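Long-range contacts in glycoside hydrolase family 5 (Aspergillus oryzae, PDB 6LA0), which acts as a secreted rutinosidase that releases rutinose from rutin, and probably also removes glucose units from the non-reducing ends of 1,3-beta-glucans: residues Y71-D76 with A335-G339; S82-G86 with I364-R368; I168-I172 with R225-V229; L207-A212 with Q245-N249; N307-R312 with Q346-Y352. All coordinates share one frame; numbering follows the deposited sequence.

Contact 1 of 5, residues Y71-D76 with A335-G339; sequences YITERD and AKFSG
In this (beta/alpha)8-barrel glycosidase, the first turn of helix 74-81 is fastened to the loop that follows strand 329-332 by two grips on Lys336, one on its ammonium group and one on its backbone carbonyl. The ammonium NZ gives a hydrogen bond within a salt bridge to Asp76 OD1 at 3.0 Å, meeting that oxygen on its syn side but well out of the carboxylate plane. Lys336 reaches it by bending at chi3 (91°), and on the way its CD passes 4.1 Å from Ile72 CD1, the two chains heading opposite ways. The other carboxylate oxygen, Asp76 OD2, takes the backbone N-H of Thr73 at 2.9 Å and nearly straight (163°).

Thr73 is the N-cap of helix 74-81 and Asp76 its N3 residue, so in this last bond the N3 side chain accepts from the N-H of the N-cap residue; the one carboxylate both ties back to the N-cap and holds the lysine of the neighbouring loop. That loop comes off the last strand of the barrel, with Ala335 still bonded through its backbone to Asn23 at the end of the first.

The second grip comes from Tyr71. Its CG lies anti to the backbone N (chi1 -172°), which sends the ring out toward the loop until OH donates to Lys336 O at 2.9 Å, from above the carbonyl plane. A water at the ring edge donates to Tyr71 OH at 2.8 Å and also sits 2.9 Å from Ser338 OG, bridging the two hydroxyls. Arg67 makes a cation-pi contact with the Tyr71 ring.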
# COMPACT_ATOMS: atom_id res chain seq x y z
N TYR A 71 9.12 -13.26 -7.71
CA TYR A 71 9.31 -11.81 -7.79
C TYR A 71 9.86 -11.24 -6.49
O TYR A 71 10.70 -10.33 -6.51
CB TYR A 71 8.01 -11.12 -8.17
CG TYR A 71 8.22 -9.65 -8.45
CD1 TYR A 71 8.92 -9.24 -9.58
CD2 TYR A 71 7.75 -8.67 -7.59
CE1 TYR A 71 9.13 -7.90 -9.85
CE2 TYR A 71 7.95 -7.32 -7.84
CZ TYR A 71 8.64 -6.94 -8.98
OH TYR A 71 8.86 -5.61 -9.26
N ILE A 72 9.40 -11.76 -5.35
CA ILE A 72 9.92 -11.37 -4.04
C ILE A 72 10.31 -12.65 -3.31
O ILE A 72 9.47 -13.54 -3.11
CB ILE A 72 8.89 -10.58 -3.20
CG1 ILE A 72 8.59 -9.21 -3.82
CG2 ILE A 72 9.38 -10.43 -1.76
CD1 ILE A 72 9.76 -8.23 -3.80
N THR A 73 11.58 -12.74 -2.91
CA THR A 73 12.11 -13.89 -2.21
C THR A 73 12.82 -13.44 -0.94
O THR A 73 13.02 -12.25 -0.70
CB THR A 73 13.09 -14.68 -3.09
OG1 THR A 73 14.21 -13.84 -3.43
CG2 THR A 73 12.40 -15.16 -4.37
N GLU A 74 13.23 -14.43 -0.14
CA GLU A 74 13.92 -14.13 1.11
C GLU A 74 15.23 -13.38 0.87
O GLU A 74 15.68 -12.64 1.75
CB GLU A 74 14.14 -15.41 1.91
CG GLU A 74 12.83 -16.15 2.18
CD GLU A 74 12.98 -17.39 3.03
OE1 GLU A 74 14.13 -17.82 3.28
OE2 GLU A 74 11.95 -17.95 3.46
N ARG A 75 15.86 -13.54 -0.31
CA ARG A 75 17.06 -12.77 -0.60
C ARG A 75 16.75 -11.28 -0.68
O ARG A 75 17.55 -10.44 -0.25
CB ARG A 75 17.72 -13.24 -1.91
CG ARG A 75 18.07 -14.73 -1.96
CD ARG A 75 19.33 -15.08 -1.14
NE ARG A 75 19.09 -15.18 0.31
CZ ARG A 75 18.28 -16.06 0.90
NH1 ARG A 75 17.61 -16.98 0.20
NH2 ARG A 75 18.15 -16.04 2.22
N ASP A 76 15.60 -10.92 -1.26
CA ASP A 76 15.18 -9.52 -1.24
C ASP A 76 14.98 -9.03 0.20
O ASP A 76 15.27 -7.86 0.51
CB ASP A 76 13.90 -9.35 -2.06
CG ASP A 76 14.07 -9.80 -3.50
OD1 ASP A 76 15.04 -9.34 -4.14
OD2 ASP A 76 13.24 -10.59 -4.00
N ALA A 335 9.65 -1.68 -3.40
CA ALA A 335 10.94 -2.32 -3.14
C ALA A 335 11.72 -2.56 -4.43
O ALA A 335 12.93 -2.26 -4.51
CB ALA A 335 10.74 -3.64 -2.40
N LYS A 336 11.06 -3.13 -5.45
CA LYS A 336 11.66 -3.42 -6.75
C LYS A 336 10.75 -2.91 -7.87
O LYS A 336 9.53 -3.12 -7.84
CB LYS A 336 11.89 -4.93 -6.93
CG LYS A 336 12.79 -5.53 -5.86
CD LYS A 336 12.95 -7.03 -6.05
CE LYS A 336 14.14 -7.35 -6.93
NZ LYS A 336 14.42 -8.84 -7.01
N PHE A 337 11.35 -2.27 -8.87
CA PHE A 337 10.60 -1.56 -9.91
C PHE A 337 11.45 -1.52 -11.17
O PHE A 337 12.59 -1.03 -11.13
CB PHE A 337 10.27 -0.13 -9.44
CG PHE A 337 9.32 0.62 -10.34
CD1 PHE A 337 9.74 1.15 -11.55
CD2 PHE A 337 8.00 0.85 -9.94
CE1 PHE A 337 8.88 1.86 -12.37
CE2 PHE A 337 7.13 1.57 -10.76
CZ PHE A 337 7.57 2.06 -11.97
N SER A 338 10.88 -1.97 -12.30
CA SER A 338 11.59 -1.96 -13.57
C SER A 338 10.80 -1.34 -14.72
O SER A 338 11.23 -1.45 -15.87
CB SER A 338 12.03 -3.38 -13.94
OG SER A 338 10.90 -4.20 -14.15
N GLY A 339 9.68 -0.68 -14.45
CA GLY A 339 8.95 -0.02 -15.53
C GLY A 339 9.80 1.05 -16.21
O GLY A 339 10.55 1.79 -15.57
O HOH W 1 10.64 -5.05 -11.41

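Contact 2 of 5, residues S82-G86 with I364-R368; sequences SVGVG and IDLTR
Leu366 holds CG beside its own backbone N (chi1 -63°), and with chi2 at 177° its CD1 is extended onto Val85, touching CA and, at 3.9 Å, CG2, so the leucine and Val85 run alongside, headed in one direction. Val83 turns differently: its CG2 sits between the backbone N and the carbonyl carbon, and from there it meets Ile364 CG2 at 3.9 Å. The other methyl, Val83 CG1, rests 3.3 Å from Ile364 O.

Between these two apolar patches runs one backbone hydrogen bond. Leu366 N donates to Val83 O at 2.9 Å, and the donor lies almost in line with the C=O bond. Leu366 CB packs against the same oxygen at 3.3 Å. The carbonyl stands there because helix 74-81 ends in a Schellman motif, with Val83 at the C-cap and Gly84, at positive phi, as the C-prime residue.

The segment 82-86 then leads into strand 87-92 at the N-terminal end of the barrel strands, while 364-368 belongs to the tail of the chain beyond helix 355-360. Within that tail, Thr367 OG1 donates to the syn lone pair of Asp365 OD1 at 2.6 Å, at the start of the short 3-10 turn 366-368. Arg368 carries the tail on to helix 312-326 through a salt bridge to Asp321.

Because Val83 O belongs to a helix C-terminus, it probably carries extra negative character, and the Leu366 N-H would supply a matching donor; apart from this bond the junction is made mainly by valine, isoleucine and leucine methyls.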
# COMPACT_ATOMS: atom_id res chain seq x y z
N SER A 82 19.58 -5.48 5.49
CA SER A 82 20.96 -5.01 5.55
C SER A 82 21.08 -3.50 5.73
O SER A 82 22.14 -3.02 6.17
CB SER A 82 21.73 -5.43 4.28
OG SER A 82 21.41 -4.60 3.18
N VAL A 83 20.04 -2.73 5.40
CA VAL A 83 20.06 -1.29 5.64
C VAL A 83 19.09 -0.89 6.75
O VAL A 83 18.91 0.31 7.02
CB VAL A 83 19.79 -0.48 4.35
CG1 VAL A 83 21.00 -0.54 3.42
CG2 VAL A 83 18.53 -0.97 3.67
N GLY A 84 18.47 -1.86 7.41
CA GLY A 84 17.68 -1.57 8.60
C GLY A 84 16.21 -1.37 8.36
O GLY A 84 15.55 -0.72 9.19
N VAL A 85 15.66 -1.89 7.26
CA VAL A 85 14.21 -1.83 7.06
C VAL A 85 13.52 -2.52 8.23
O VAL A 85 13.87 -3.65 8.60
CB VAL A 85 13.82 -2.46 5.72
CG1 VAL A 85 12.34 -2.81 5.70
CG2 VAL A 85 14.17 -1.51 4.59
N GLY A 86 12.53 -1.84 8.82
CA GLY A 86 11.84 -2.38 9.96
C GLY A 86 10.35 -2.65 9.77
O GLY A 86 9.70 -3.12 10.70
N ILE A 364 21.07 4.48 1.61
CA ILE A 364 20.14 4.16 2.69
C ILE A 364 20.91 3.62 3.89
O ILE A 364 21.67 2.65 3.77
CB ILE A 364 19.07 3.15 2.26
CG1 ILE A 364 18.32 3.64 1.01
CG2 ILE A 364 18.10 2.86 3.42
CD1 ILE A 364 17.86 5.10 1.08
N ASP A 365 20.67 4.22 5.06
CA ASP A 365 21.10 3.67 6.35
C ASP A 365 20.00 4.03 7.35
O ASP A 365 20.04 5.09 7.99
CB ASP A 365 22.46 4.19 6.78
CG ASP A 365 22.79 3.85 8.23
OD1 ASP A 365 22.23 2.87 8.78
OD2 ASP A 365 23.62 4.57 8.83
N LEU A 366 19.02 3.15 7.49
CA LEU A 366 17.89 3.48 8.35
C LEU A 366 18.23 3.38 9.83
O LEU A 366 17.43 3.82 10.66
CB LEU A 366 16.69 2.58 8.03
CG LEU A 366 16.19 2.78 6.60
CD1 LEU A 366 15.05 1.84 6.29
CD2 LEU A 366 15.74 4.23 6.42
N THR A 367 19.39 2.82 10.18
CA THR A 367 19.78 2.78 11.59
C THR A 367 20.11 4.16 12.14
O THR A 367 20.23 4.30 13.36
CB THR A 367 20.97 1.84 11.80
OG1 THR A 367 22.16 2.46 11.30
CG2 THR A 367 20.74 0.51 11.09
N ARG A 368 20.25 5.18 11.28
CA ARG A 368 20.52 6.51 11.79
C ARG A 368 19.33 7.11 12.53
O ARG A 368 19.50 8.12 13.22
CB ARG A 368 20.96 7.45 10.65
CG ARG A 368 19.89 7.79 9.61
CD ARG A 368 20.50 8.49 8.40
NE ARG A 368 19.55 8.71 7.30
CZ ARG A 368 18.68 9.72 7.25
NH1 ARG A 368 18.61 10.58 8.26
NH2 ARG A 368 17.87 9.86 6.21

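Contact 3 of 5, residues I168-I172 with R225-V229; sequences IDAVI and RVASV
Ile172 extends its longer branch (chi2 168°) so that CD1 meets Val226 CG2 at 3.8 Å while also touching Arg225 CG at 4.0 Å. Its other branch, CG2, meets Val229 CG1 at 3.9 Å, so one isoleucine bridges successive turns of the helix facing it. Ile168 CG2 adds a looser touch to Val226 CG2, 4.3 Å away.

Arg225 is folded rather than stretched. The chain sets out trans to the main-chain nitrogen (chi1 -175°), but bends at both chi2 and chi3 fold it so that NH1 comes to Asp169. NH1 then donates to Asp169 OD1 at 2.9 Å, on its syn side and nearly in the guanidinium plane. A water takes a hydrogen bond from the same NH1 and gives one to Asp169 OD2 at 2.8 Å, closing a small ring.

These are two neighbouring outer helices of the TIM barrel, 158-176 and 209-229; the short segments cross at -33° with their axes 10.5 Å apart. Chemically, the salt bridge lies at the outer margin of an aliphatic seam, where water shares in the pairing of the two charges.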
# COMPACT_ATOMS: atom_id res chain seq x y z
N ILE A 168 -12.11 -9.75 5.76
CA ILE A 168 -11.46 -9.34 7.01
C ILE A 168 -11.43 -10.48 8.02
O ILE A 168 -10.44 -10.66 8.74
CB ILE A 168 -12.15 -8.08 7.57
CG1 ILE A 168 -11.93 -6.90 6.62
CG2 ILE A 168 -11.66 -7.75 8.99
CD1 ILE A 168 -10.51 -6.79 6.08
N ASP A 169 -12.51 -11.29 8.09
CA ASP A 169 -12.50 -12.48 8.94
C ASP A 169 -11.32 -13.38 8.62
O ASP A 169 -10.68 -13.94 9.52
CB ASP A 169 -13.80 -13.27 8.77
CG ASP A 169 -15.00 -12.64 9.48
OD1 ASP A 169 -14.82 -11.71 10.30
OD2 ASP A 169 -16.14 -13.08 9.20
N ALA A 170 -11.02 -13.54 7.32
CA ALA A 170 -9.91 -14.38 6.89
C ALA A 170 -8.56 -13.77 7.26
O ALA A 170 -7.64 -14.49 7.67
CB ALA A 170 -9.99 -14.63 5.38
N VAL A 171 -8.41 -12.44 7.11
CA VAL A 171 -7.16 -11.80 7.52
C VAL A 171 -6.96 -11.95 9.03
O VAL A 171 -5.86 -12.26 9.50
CB VAL A 171 -7.14 -10.33 7.09
CG1 VAL A 171 -5.91 -9.59 7.68
CG2 VAL A 171 -7.19 -10.22 5.56
N ILE A 172 -8.03 -11.74 9.81
CA ILE A 172 -7.94 -11.85 11.26
C ILE A 172 -7.41 -13.22 11.65
O ILE A 172 -6.50 -13.35 12.49
CB ILE A 172 -9.30 -11.57 11.92
CG1 ILE A 172 -9.68 -10.09 11.81
CG2 ILE A 172 -9.26 -11.98 13.38
CD1 ILE A 172 -11.14 -9.79 12.18
N ARG A 225 -15.04 -5.63 14.42
CA ARG A 225 -14.84 -7.06 14.19
C ARG A 225 -13.46 -7.50 14.65
O ARG A 225 -13.32 -8.54 15.30
CB ARG A 225 -15.06 -7.42 12.72
CG ARG A 225 -14.99 -8.93 12.42
CD ARG A 225 -16.12 -9.73 13.12
NE ARG A 225 -17.45 -9.30 12.69
CZ ARG A 225 -18.02 -9.64 11.53
NH1 ARG A 225 -17.38 -10.44 10.68
NH2 ARG A 225 -19.23 -9.19 11.22
N VAL A 226 -12.42 -6.71 14.35
CA VAL A 226 -11.07 -7.06 14.78
C VAL A 226 -10.99 -7.05 16.30
O VAL A 226 -10.46 -7.98 16.91
CB VAL A 226 -10.02 -6.12 14.16
CG1 VAL A 226 -8.63 -6.43 14.72
CG2 VAL A 226 -10.01 -6.22 12.62
N ALA A 227 -11.48 -5.97 16.92
CA ALA A 227 -11.40 -5.83 18.37
C ALA A 227 -12.20 -6.91 19.09
O ALA A 227 -11.85 -7.31 20.21
CB ALA A 227 -11.88 -4.44 18.81
N SER A 228 -13.27 -7.41 18.47
CA SER A 228 -14.03 -8.49 19.10
C SER A 228 -13.22 -9.78 19.19
O SER A 228 -13.51 -10.62 20.05
CB SER A 228 -15.34 -8.74 18.35
OG SER A 228 -15.14 -9.54 17.19
N VAL A 229 -12.21 -9.96 18.34
CA VAL A 229 -11.34 -11.13 18.41
C VAL A 229 -10.06 -10.84 19.19
O VAL A 229 -9.66 -11.62 20.04
CB VAL A 229 -11.02 -11.66 17.00
CG1 VAL A 229 -10.02 -12.81 17.08
CG2 VAL A 229 -12.28 -12.10 16.31
O HOH W 2 -18.55 -11.94 8.29

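Contact 4 of 5, residues L207-A212 with Q245-N249; sequences LSDRGA and QYWSN
Ala212 packs its CB into the angle between two aromatic side chains, 3.8 Å from Trp247 CH2 and 3.4 Å from Tyr246 OH. This is the dense part of the contact. Leu207 CD2 comes to the edge of the indole, in its plane, at 4.0 Å from Trp247 CZ2, the two side chains crossing at about a right angle. One face of the same indole is covered by Tyr246, whose CD1 stands 3.6 Å above the plane over its centre, so the tryptophan is boxed in by its own neighbour as well as by the helix. Outside the two segments, NE1 of Trp247 donates to Gly239 O and Phe237 meets the ring edge-to-face.

The segments join the beginning of helix 209-229, an outer helix of the barrel, to the short helix 244-248 in the loop after strand 235-237. Ser208 caps the longer helix: its OG accepts from Gly211 N at 3.0 Å, almost straight at 170°.

Toward solvent the contact thins to a single polar link. With chi1 at 176° the ring of Tyr246 swings beside its own carbonyl carbon, which carries the hydroxyl across to the first turn, where OH donates to Asp209 OD1 at 3.0 Å. It uses the anti lone pair of that oxygen, and the carboxylate and ring are nearly coplanar, 8° apart. Lys242 makes a cation-pi contact with the Tyr246 ring.

Placed in the first turn of the helix, Asp209 would probably be helped to stay ionised by the helix N-terminus, so the phenol meets a charged acceptor at the open margin of an otherwise aromatic and aliphatic seam.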
# COMPACT_ATOMS: atom_id res chain seq x y z
N LEU A 207 -13.41 11.86 -3.12
CA LEU A 207 -14.42 11.10 -2.40
C LEU A 207 -15.51 12.06 -1.95
O LEU A 207 -15.24 13.00 -1.20
CB LEU A 207 -13.83 10.37 -1.19
CG LEU A 207 -14.72 9.42 -0.37
CD1 LEU A 207 -15.18 8.19 -1.16
CD2 LEU A 207 -14.03 9.01 0.93
N SER A 208 -16.74 11.81 -2.40
CA SER A 208 -17.90 12.59 -2.00
C SER A 208 -18.29 12.28 -0.55
O SER A 208 -17.88 11.26 0.02
CB SER A 208 -19.09 12.30 -2.91
OG SER A 208 -19.65 11.02 -2.62
N ASP A 209 -19.09 13.17 0.05
CA ASP A 209 -19.58 12.89 1.39
C ASP A 209 -20.51 11.68 1.41
O ASP A 209 -20.53 10.92 2.38
CB ASP A 209 -20.30 14.11 1.97
CG ASP A 209 -19.39 15.29 2.12
OD1 ASP A 209 -18.26 15.13 2.65
OD2 ASP A 209 -19.80 16.39 1.70
N ARG A 210 -21.29 11.48 0.34
CA ARG A 210 -22.12 10.29 0.24
C ARG A 210 -21.28 9.02 0.27
O ARG A 210 -21.58 8.07 1.00
CB ARG A 210 -22.95 10.36 -1.04
CG ARG A 210 -23.88 9.19 -1.20
CD ARG A 210 -25.00 9.50 -2.16
NE ARG A 210 -25.85 8.32 -2.33
CZ ARG A 210 -25.79 7.50 -3.37
NH1 ARG A 210 -24.91 7.73 -4.35
NH2 ARG A 210 -26.60 6.45 -3.43
N GLY A 211 -20.22 8.98 -0.55
CA GLY A 211 -19.32 7.84 -0.54
C GLY A 211 -18.58 7.68 0.78
O GLY A 211 -18.28 6.56 1.18
N ALA A 212 -18.30 8.79 1.47
CA ALA A 212 -17.62 8.71 2.75
C ALA A 212 -18.48 8.07 3.84
O ALA A 212 -17.94 7.46 4.77
CB ALA A 212 -17.17 10.11 3.19
N GLN A 245 -7.86 14.85 10.05
CA GLN A 245 -8.86 15.62 10.79
C GLN A 245 -10.27 15.46 10.23
O GLN A 245 -11.24 15.70 10.97
CB GLN A 245 -8.46 17.10 10.82
CG GLN A 245 -7.24 17.36 11.68
CD GLN A 245 -5.96 17.38 10.87
OE1 GLN A 245 -5.75 16.57 9.96
NE2 GLN A 245 -5.07 18.31 11.21
N TYR A 246 -10.41 15.08 8.96
CA TYR A 246 -11.72 14.86 8.36
C TYR A 246 -12.43 13.67 8.99
O TYR A 246 -13.67 13.66 9.07
CB TYR A 246 -11.58 14.65 6.84
CG TYR A 246 -12.87 14.31 6.11
CD1 TYR A 246 -13.34 13.00 6.05
CD2 TYR A 246 -13.63 15.31 5.49
CE1 TYR A 246 -14.53 12.68 5.39
CE2 TYR A 246 -14.82 14.99 4.82
CZ TYR A 246 -15.25 13.67 4.77
OH TYR A 246 -16.42 13.34 4.12
N TRP A 247 -11.68 12.67 9.44
CA TRP A 247 -12.26 11.43 9.96
C TRP A 247 -12.26 11.36 11.48
O TRP A 247 -13.01 10.56 12.05
CB TRP A 247 -11.48 10.21 9.44
CG TRP A 247 -11.46 10.07 7.94
CD1 TRP A 247 -10.42 10.37 7.10
CD2 TRP A 247 -12.51 9.56 7.10
NE1 TRP A 247 -10.78 10.11 5.80
CE2 TRP A 247 -12.05 9.60 5.77
CE3 TRP A 247 -13.81 9.08 7.35
CZ2 TRP A 247 -12.83 9.18 4.69
CZ3 TRP A 247 -14.58 8.66 6.28
CH2 TRP A 247 -14.09 8.71 4.97
N SER A 248 -11.42 12.16 12.13
CA SER A 248 -11.09 11.86 13.52
C SER A 248 -12.27 12.09 14.45
O SER A 248 -12.37 11.43 15.49
CB SER A 248 -9.88 12.70 13.95
OG SER A 248 -10.23 14.06 14.10
N ASN A 249 -13.18 12.99 14.12
CA ASN A 249 -14.29 13.22 15.03
C ASN A 249 -15.50 12.36 14.71
O ASN A 249 -16.52 12.48 15.40
CB ASN A 249 -14.66 14.70 15.05
CG ASN A 249 -13.68 15.51 15.87
OD1 ASN A 249 -12.88 16.28 15.33
ND2 ASN A 249 -13.71 15.31 17.19

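Contact 5 of 5, residues N307-R312 with Q346-Y352; sequences NSFALR and QGTQADY
Backbone-directed hydrogen bonds join Gln346 to residues 307-309 twice over. Gln346 N donates to Asn307 O at 3.0 Å, and the extended glutamine side chain carries OE1 to Phe309 N, which donates to it at 2.8 Å. On the far side of the phenylalanine, Arg312 NH1 gives a straight bond (164°) to Asp351 O at 3.0 Å, in the guanidinium plane and on a carbonyl lone pair. Its NE meanwhile holds Phe309 O, within the type I turn 309-312.

The aromatic contacts centre on Phe309. Gln346 CB sits over one face of the ring, 3.8 Å from the centroid, as a CH-pi contact, while Phe309 CE1 touches Asp351 CG at 3.6 Å. Tyr352 lies crosswise to Phe309; Asn307 CB rests 3.4 Å from Tyr352 OH, and this hydroxyl donates to Gln346 O at 2.7 Å.

Water supplies the third kind: one molecule links Ala310 N to Gln346 OE1, another Arg312 NH1 to Asp351 OD1. Together these contacts join the loops that follow the last two barrel strands, 294-303 and 329-332.

Arg312 and Asp351 probably attract each other without forming a salt bridge: NH1 holds the carbonyl, and a water joins it to the carboxylate, which takes Thr348 N with its anti lone pair and so shapes its own loop.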
# COMPACT_ATOMS: atom_id res chain seq x y z
N ASN A 307 13.42 15.98 -13.52
CA ASN A 307 13.94 14.93 -12.65
C ASN A 307 15.45 14.83 -12.78
O ASN A 307 16.00 14.90 -13.89
CB ASN A 307 13.30 13.59 -12.99
CG ASN A 307 11.87 13.49 -12.49
OD1 ASN A 307 11.62 13.22 -11.31
ND2 ASN A 307 10.92 13.73 -13.39
N SER A 308 16.12 14.59 -11.65
CA SER A 308 17.58 14.62 -11.60
C SER A 308 18.12 13.34 -10.97
O SER A 308 17.78 13.04 -9.82
CB SER A 308 18.06 15.85 -10.82
OG SER A 308 19.31 15.58 -10.20
N PHE A 309 18.95 12.61 -11.71
CA PHE A 309 19.68 11.47 -11.14
C PHE A 309 20.47 11.89 -9.90
O PHE A 309 20.45 11.20 -8.87
CB PHE A 309 20.68 10.89 -12.15
CG PHE A 309 20.09 10.24 -13.38
CD1 PHE A 309 18.98 9.42 -13.31
CD2 PHE A 309 20.74 10.38 -14.62
CE1 PHE A 309 18.48 8.78 -14.46
CE2 PHE A 309 20.25 9.75 -15.75
CZ PHE A 309 19.12 8.95 -15.67
N ALA A 310 21.21 13.00 -10.00
CA ALA A 310 22.16 13.38 -8.96
C ALA A 310 21.48 13.66 -7.63
O ALA A 310 22.05 13.39 -6.57
CB ALA A 310 22.96 14.61 -9.38
N LEU A 311 20.26 14.18 -7.65
CA LEU A 311 19.61 14.56 -6.40
C LEU A 311 18.80 13.43 -5.77
O LEU A 311 18.13 13.67 -4.75
CB LEU A 311 18.71 15.78 -6.62
CG LEU A 311 19.45 17.11 -6.84
CD1 LEU A 311 18.46 18.24 -7.16
CD2 LEU A 311 20.31 17.45 -5.63
N ARG A 312 18.87 12.20 -6.30
CA ARG A 312 18.05 11.12 -5.75
C ARG A 312 18.42 10.81 -4.31
O ARG A 312 17.54 10.59 -3.46
CB ARG A 312 18.18 9.86 -6.61
CG ARG A 312 17.55 10.01 -7.98
CD ARG A 312 17.77 8.76 -8.84
NE ARG A 312 19.18 8.58 -9.20
CZ ARG A 312 19.64 7.53 -9.88
NH1 ARG A 312 18.80 6.58 -10.26
NH2 ARG A 312 20.93 7.44 -10.17
N GLN A 346 15.78 13.53 -16.60
CA GLN A 346 16.73 12.44 -16.74
C GLN A 346 16.07 11.08 -16.46
O GLN A 346 15.50 10.87 -15.38
CB GLN A 346 17.92 12.68 -15.81
CG GLN A 346 18.69 13.97 -16.17
CD GLN A 346 19.74 14.37 -15.15
OE1 GLN A 346 19.93 13.70 -14.13
NE2 GLN A 346 20.43 15.48 -15.41
N GLY A 347 16.15 10.17 -17.43
CA GLY A 347 15.89 8.77 -17.17
C GLY A 347 14.45 8.35 -17.35
O GLY A 347 13.66 8.96 -18.07
N THR A 348 14.11 7.23 -16.70
CA THR A 348 12.78 6.64 -16.73
C THR A 348 12.28 6.47 -15.30
O THR A 348 13.01 6.67 -14.34
CB THR A 348 12.79 5.27 -17.43
OG1 THR A 348 13.35 4.31 -16.53
CG2 THR A 348 13.62 5.29 -18.72
N GLN A 349 11.03 6.01 -15.15
CA GLN A 349 10.50 5.79 -13.80
C GLN A 349 11.36 4.80 -13.02
O GLN A 349 11.46 4.90 -11.80
CB GLN A 349 9.05 5.31 -13.86
CG GLN A 349 8.07 6.34 -14.44
CD GLN A 349 6.62 5.98 -14.17
OE1 GLN A 349 6.15 4.93 -14.59
NE2 GLN A 349 5.90 6.85 -13.46
N ALA A 350 12.01 3.85 -13.72
CA ALA A 350 12.78 2.83 -13.00
C ALA A 350 13.99 3.42 -12.29
O ALA A 350 14.52 2.77 -11.38
CB ALA A 350 13.23 1.73 -13.96
N ASP A 351 14.41 4.63 -12.66
CA ASP A 351 15.50 5.29 -11.95
C ASP A 351 15.04 5.96 -10.66
O ASP A 351 15.88 6.29 -9.82
CB ASP A 351 16.17 6.30 -12.90
CG ASP A 351 16.69 5.64 -14.20
OD1 ASP A 351 17.57 4.76 -14.08
OD2 ASP A 351 16.21 5.97 -15.31
N TYR A 352 13.72 6.13 -10.45
CA TYR A 352 13.20 6.86 -9.30
C TYR A 352 12.27 6.07 -8.39
O TYR A 352 12.09 6.48 -7.24
CB TYR A 352 12.46 8.13 -9.78
CG TYR A 352 13.37 9.01 -10.59
CD1 TYR A 352 14.13 10.00 -9.98
CD2 TYR A 352 13.49 8.83 -11.97
CE1 TYR A 352 14.98 10.79 -10.72
CE2 TYR A 352 14.35 9.63 -12.73
CZ TYR A 352 15.09 10.61 -12.09
OH TYR A 352 15.94 11.41 -12.82
O HOH W 3 22.07 14.48 -12.60
O HOH W 4 19.10 4.15 -11.90

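Overall arrangement
Contact 4 is the most buried of the five; the others are only partly so, contact 1 lying nearest the centre of the chain. Contacts 1 and 2 hold opposite ends of helix 74-81, their centres about 17 Å apart, and contacts 3 and 4 do the same for helix 209-229, contact 4 lying across the chain's centre from contacts 1 and 2. Contacts 1 and 5 both use the long loop after strand 329-332 and touch directly, Phe337 against Gln349 and Ala350. Water shares in the salt bridge of contact 3, while in contact 1 it joins two hydroxyls away from the charged pair. Contact 2 rests on aliphatic packing about one backbone bond, contact 4 on aromatic packing, and contact 5 on several bonds to backbone atoms.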